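Local coordinates for putative enoyl-CoA hydratase (Streptomyces avermitilis, PDB 3GKB), which is a putative enoyl-CoA hydratase of the crotonase family, probably acting on acyl-CoA thioesters, though its substrate and reaction are not established, at residues 91-96 / 238-243; 124-129 / 156-161. All coordinates share one frame; numbering follows the deposited sequence.

Interaction 1: 91-96 / 238-243; sequences DVNVFQ and DAWAAT
At the capping box that leads into helix 96-103, N93 and F95 meet the indole of W240 on helix 230-243. W240 sends its CG anti to the backbone N (chi1 166°), which carries the six-membered ring across to the loop. There its CZ2 lies 3.7 Å from CD2 of F95, and CE2 of F95 is almost as near; the two rings stand steeply to one another, planes 72° apart. On another part of the same indole ring, the amide of N93 brings ND2 to 3.8 Å from W240 CZ3. The other end of that amide is turned to the backbone of the turn that follows: N93 OD1 accepts from Q96 N at 2.8 Å, a nearly straight bond, and more weakly from F95 N. Q96 returns the bond, its OE1 taking N93 N at 3.0 Å. N93 ND2 donates to N237 OD1 and G152 O, which helps fix the amide's rotation. With W240 cut back to an alanine, F95 and N93 would probably face a gap, and the phenyl ring would lose one of its supports. The contact itself is van der Waals packing, while the N93 and Q96 amides bond within the capping box and to G152, L233, E236 and N237.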
# COMPACT_ATOMS: atom_id res chain seq x y z
N ASP B 91 27.70 4.68 0.41
CA ASP B 91 26.43 5.44 0.50
C ASP B 91 25.45 4.84 1.51
O ASP B 91 24.24 5.10 1.44
CB ASP B 91 25.74 5.54 -0.86
CG ASP B 91 26.64 6.11 -1.94
OD1 ASP B 91 27.22 7.19 -1.70
OD2 ASP B 91 26.73 5.47 -3.02
N VAL B 92 25.97 4.04 2.43
CA VAL B 92 25.18 3.39 3.46
C VAL B 92 25.94 3.58 4.78
O VAL B 92 27.13 3.26 4.88
CB VAL B 92 25.00 1.87 3.14
CG1 VAL B 92 24.44 1.09 4.34
CG2 VAL B 92 24.21 1.67 1.85
N ASN B 93 25.27 4.13 5.79
CA ASN B 93 25.91 4.30 7.10
C ASN B 93 25.98 3.00 7.88
O ASN B 93 25.39 1.98 7.48
CB ASN B 93 25.30 5.46 7.88
CG ASN B 93 23.96 5.12 8.53
OD1 ASN B 93 23.75 4.00 8.98
ND2 ASN B 93 23.09 6.11 8.64
N VAL B 94 26.71 3.05 8.99
CA VAL B 94 27.03 1.85 9.80
C VAL B 94 25.77 1.12 10.31
O VAL B 94 25.75 -0.09 10.41
CB VAL B 94 28.03 2.20 10.96
CG1 VAL B 94 27.34 2.97 12.08
CG2 VAL B 94 28.68 0.95 11.49
N PHE B 95 24.71 1.88 10.61
CA PHE B 95 23.46 1.31 11.06
C PHE B 95 22.60 0.77 9.93
O PHE B 95 22.01 -0.33 10.04
CB PHE B 95 22.74 2.34 11.90
CG PHE B 95 23.53 2.74 13.10
CD1 PHE B 95 23.73 1.81 14.13
CD2 PHE B 95 24.15 3.97 13.18
CE1 PHE B 95 24.50 2.14 15.24
CE2 PHE B 95 24.93 4.29 14.29
CZ PHE B 95 25.10 3.38 15.32
N GLN B 96 22.50 1.54 8.85
CA GLN B 96 21.82 1.10 7.64
C GLN B 96 22.45 -0.18 7.10
O GLN B 96 21.77 -0.98 6.48
CB GLN B 96 21.86 2.20 6.58
CG GLN B 96 21.09 3.46 6.98
CD GLN B 96 21.35 4.65 6.05
OE1 GLN B 96 22.38 4.70 5.36
NE2 GLN B 96 20.42 5.62 6.05
N ASP B 238 21.51 12.04 6.24
CA ASP B 238 21.80 13.47 6.42
C ASP B 238 20.89 14.06 7.51
O ASP B 238 21.33 14.86 8.36
CB ASP B 238 21.58 14.23 5.11
CG ASP B 238 22.65 13.93 4.08
OD1 ASP B 238 23.74 13.45 4.46
OD2 ASP B 238 22.42 14.16 2.88
N ALA B 239 19.62 13.69 7.46
CA ALA B 239 18.65 14.19 8.43
C ALA B 239 18.96 13.66 9.82
O ALA B 239 18.91 14.41 10.80
CB ALA B 239 17.21 13.80 8.00
N TRP B 240 19.32 12.38 9.90
CA TRP B 240 19.63 11.72 11.16
C TRP B 240 20.91 12.30 11.78
O TRP B 240 20.93 12.65 12.96
CB TRP B 240 19.78 10.23 10.91
CG TRP B 240 20.41 9.39 11.99
CD1 TRP B 240 19.81 8.85 13.11
CD2 TRP B 240 21.75 8.92 11.99
NE1 TRP B 240 20.70 8.07 13.80
CE2 TRP B 240 21.90 8.09 13.12
CE3 TRP B 240 22.83 9.08 11.12
CZ2 TRP B 240 23.11 7.47 13.43
CZ3 TRP B 240 24.04 8.46 11.42
CH2 TRP B 240 24.17 7.68 12.57
N ALA B 241 21.94 12.44 10.96
CA ALA B 241 23.21 13.05 11.43
C ALA B 241 22.98 14.42 12.03
O ALA B 241 23.55 14.73 13.07
CB ALA B 241 24.23 13.16 10.29
N ALA B 242 22.10 15.21 11.42
CA ALA B 242 21.83 16.56 11.87
C ALA B 242 21.20 16.60 13.27
O ALA B 242 21.45 17.55 14.01
CB ALA B 242 20.94 17.34 10.85
N THR B 243 20.39 15.60 13.63
CA THR B 243 19.75 15.56 14.95
C THR B 243 20.77 15.42 16.10
O THR B 243 20.51 15.87 17.21
CB THR B 243 18.63 14.46 15.06
OG1 THR B 243 19.20 13.15 14.99
CG2 THR B 243 17.60 14.64 13.96

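Interaction 2: 124-129 / 156-161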
# COMPACT_ATOMS: atom_id res chain seq x y z
N PHE B 124 15.27 -4.02 11.38
CA PHE B 124 15.69 -5.40 11.10
C PHE B 124 14.49 -6.21 10.64
O PHE B 124 14.50 -6.84 9.56
CB PHE B 124 16.32 -5.96 12.40
CG PHE B 124 16.98 -7.29 12.27
CD1 PHE B 124 18.33 -7.42 12.55
CD2 PHE B 124 16.26 -8.44 11.96
CE1 PHE B 124 18.97 -8.61 12.48
CE2 PHE B 124 16.94 -9.68 11.88
CZ PHE B 124 18.28 -9.74 12.14
N VAL B 125 13.39 -6.10 11.40
CA VAL B 125 12.15 -6.80 11.05
C VAL B 125 11.67 -6.40 9.65
O VAL B 125 11.32 -7.29 8.86
CB VAL B 125 11.02 -6.57 12.10
CG1 VAL B 125 9.66 -7.17 11.60
CG2 VAL B 125 11.44 -7.16 13.47
N ALA B 126 11.66 -5.10 9.35
CA ALA B 126 11.08 -4.61 8.07
C ALA B 126 11.96 -4.92 6.86
O ALA B 126 11.48 -4.95 5.74
CB ALA B 126 10.83 -3.10 8.16
N ALA B 127 13.24 -5.19 7.11
CA ALA B 127 14.23 -5.38 6.03
C ALA B 127 14.18 -6.80 5.42
O ALA B 127 14.57 -7.00 4.27
CB ALA B 127 15.63 -5.13 6.56
N ALA B 128 13.70 -7.76 6.21
CA ALA B 128 13.62 -9.15 5.75
C ALA B 128 12.61 -9.29 4.61
O ALA B 128 11.69 -8.48 4.46
CB ALA B 128 13.26 -10.06 6.90
N ASP B 129 12.77 -10.34 3.80
CA ASP B 129 11.83 -10.58 2.71
C ASP B 129 10.40 -10.71 3.22
O ASP B 129 9.45 -10.21 2.59
CB ASP B 129 12.18 -11.81 1.89
CG ASP B 129 13.51 -11.68 1.15
OD1 ASP B 129 13.94 -10.55 0.81
OD2 ASP B 129 14.12 -12.76 0.90
N THR B 156 13.08 4.82 8.02
CA THR B 156 12.21 5.80 7.36
C THR B 156 11.90 5.33 5.92
O THR B 156 10.76 5.44 5.45
CB THR B 156 12.80 7.22 7.33
OG1 THR B 156 13.99 7.25 6.54
CG2 THR B 156 13.07 7.76 8.75
N GLN B 157 12.90 4.75 5.27
CA GLN B 157 12.74 4.29 3.90
C GLN B 157 12.01 2.96 3.77
O GLN B 157 11.20 2.77 2.83
CB GLN B 157 14.08 4.26 3.17
CG GLN B 157 14.84 5.61 3.27
CD GLN B 157 13.99 6.79 2.78
OE1 GLN B 157 13.60 6.83 1.63
NE2 GLN B 157 13.64 7.70 3.69
N TYR B 158 12.28 2.03 4.69
CA TYR B 158 11.56 0.78 4.70
C TYR B 158 10.07 1.04 4.95
O TYR B 158 9.21 0.45 4.30
CB TYR B 158 12.13 -0.20 5.72
CG TYR B 158 13.62 -0.49 5.58
CD1 TYR B 158 14.33 -0.24 4.39
CD2 TYR B 158 14.33 -1.01 6.66
CE1 TYR B 158 15.68 -0.54 4.28
CE2 TYR B 158 15.66 -1.27 6.58
CZ TYR B 158 16.34 -1.07 5.39
OH TYR B 158 17.70 -1.36 5.34
N LEU B 159 9.77 1.93 5.88
CA LEU B 159 8.38 2.36 6.12
C LEU B 159 7.82 3.06 4.92
O LEU B 159 6.70 2.75 4.49
CB LEU B 159 8.29 3.29 7.33
CG LEU B 159 8.38 2.54 8.69
CD1 LEU B 159 8.78 3.50 9.81
CD2 LEU B 159 7.03 1.86 9.02
N ARG B 160 8.54 4.04 4.37
CA ARG B 160 7.98 4.71 3.20
C ARG B 160 7.51 3.69 2.14
O ARG B 160 6.40 3.79 1.57
CB ARG B 160 8.95 5.69 2.57
CG ARG B 160 8.25 6.52 1.51
CD ARG B 160 9.06 7.61 0.94
NE ARG B 160 8.14 8.49 0.19
CZ ARG B 160 8.19 9.83 0.17
NH1 ARG B 160 9.13 10.47 0.84
NH2 ARG B 160 7.31 10.52 -0.53
N GLY B 161 8.38 2.72 1.85
CA GLY B 161 8.10 1.73 0.81
C GLY B 161 6.99 0.78 1.18
O GLY B 161 6.15 0.48 0.33
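Y158 on helix 155-163 reaches the end of helix 120-127 along two neighbouring alanines. Its CB points at the first of them and lies 4.0 Å from A126 CB. Because CG stands anti to the carbonyl carbon, beside the backbone N (chi1 -55°), the ring then runs on past A126 to the second alanine, where CE2 comes to 3.9 Å from A127 CB. The methyl of A127 meets the ring obliquely. Small side chains at both positions let the helices come close, with the CA atoms of A126 and Y158 6.4 Å apart. The phenol ends beyond this apolar strip: Y158 OH is hydrogen-bonded to E100 OE2 of helix 96-103, a polar tether that would limit swinging of the ring, and R103 of that helix packs against both A127 and Y158. One residue back, Q157 folds its side chain so that NE2 donates to T156 OG1 at 2.9 Å; the same NE2 also serves S223 O of a second subunit. A glycerol, probably from the crystallisation liquor, is hydrogen-bonded to A126 O and lies about 4 Å from the Y158 side chain. The arrangement is buried helix-to-helix packing within the crotonase fold, joining helix 120-127, which leads into sheet strand 130-134, to helix 155-163.

In the fold
The centres of the two contacts lie about 16 Å apart, and in sequence interaction 2 is nested within the span closed by interaction 1: 91-96, 124-129, 156-161, then 238-243. Interaction 1 is near the surface, whereas interaction 2 is buried, its centre about 9 Å from the centre of the chain. Helix 96-103 begins at the cap of interaction 1 and runs on to pack at interaction 2; Q96 O and Y158 OH lie 4.2 Å apart. Helix 230-243 provides a second tie through E236, which bonds both Q96 NE2 and T156 OG1. Neighbouring residues, D238, A239, A242 and T243 in interaction 1 and T156, Q157 and R160 in interaction 2, touch the second subunit, and D129 the third, so both regions border interfaces of the three-chain assembly.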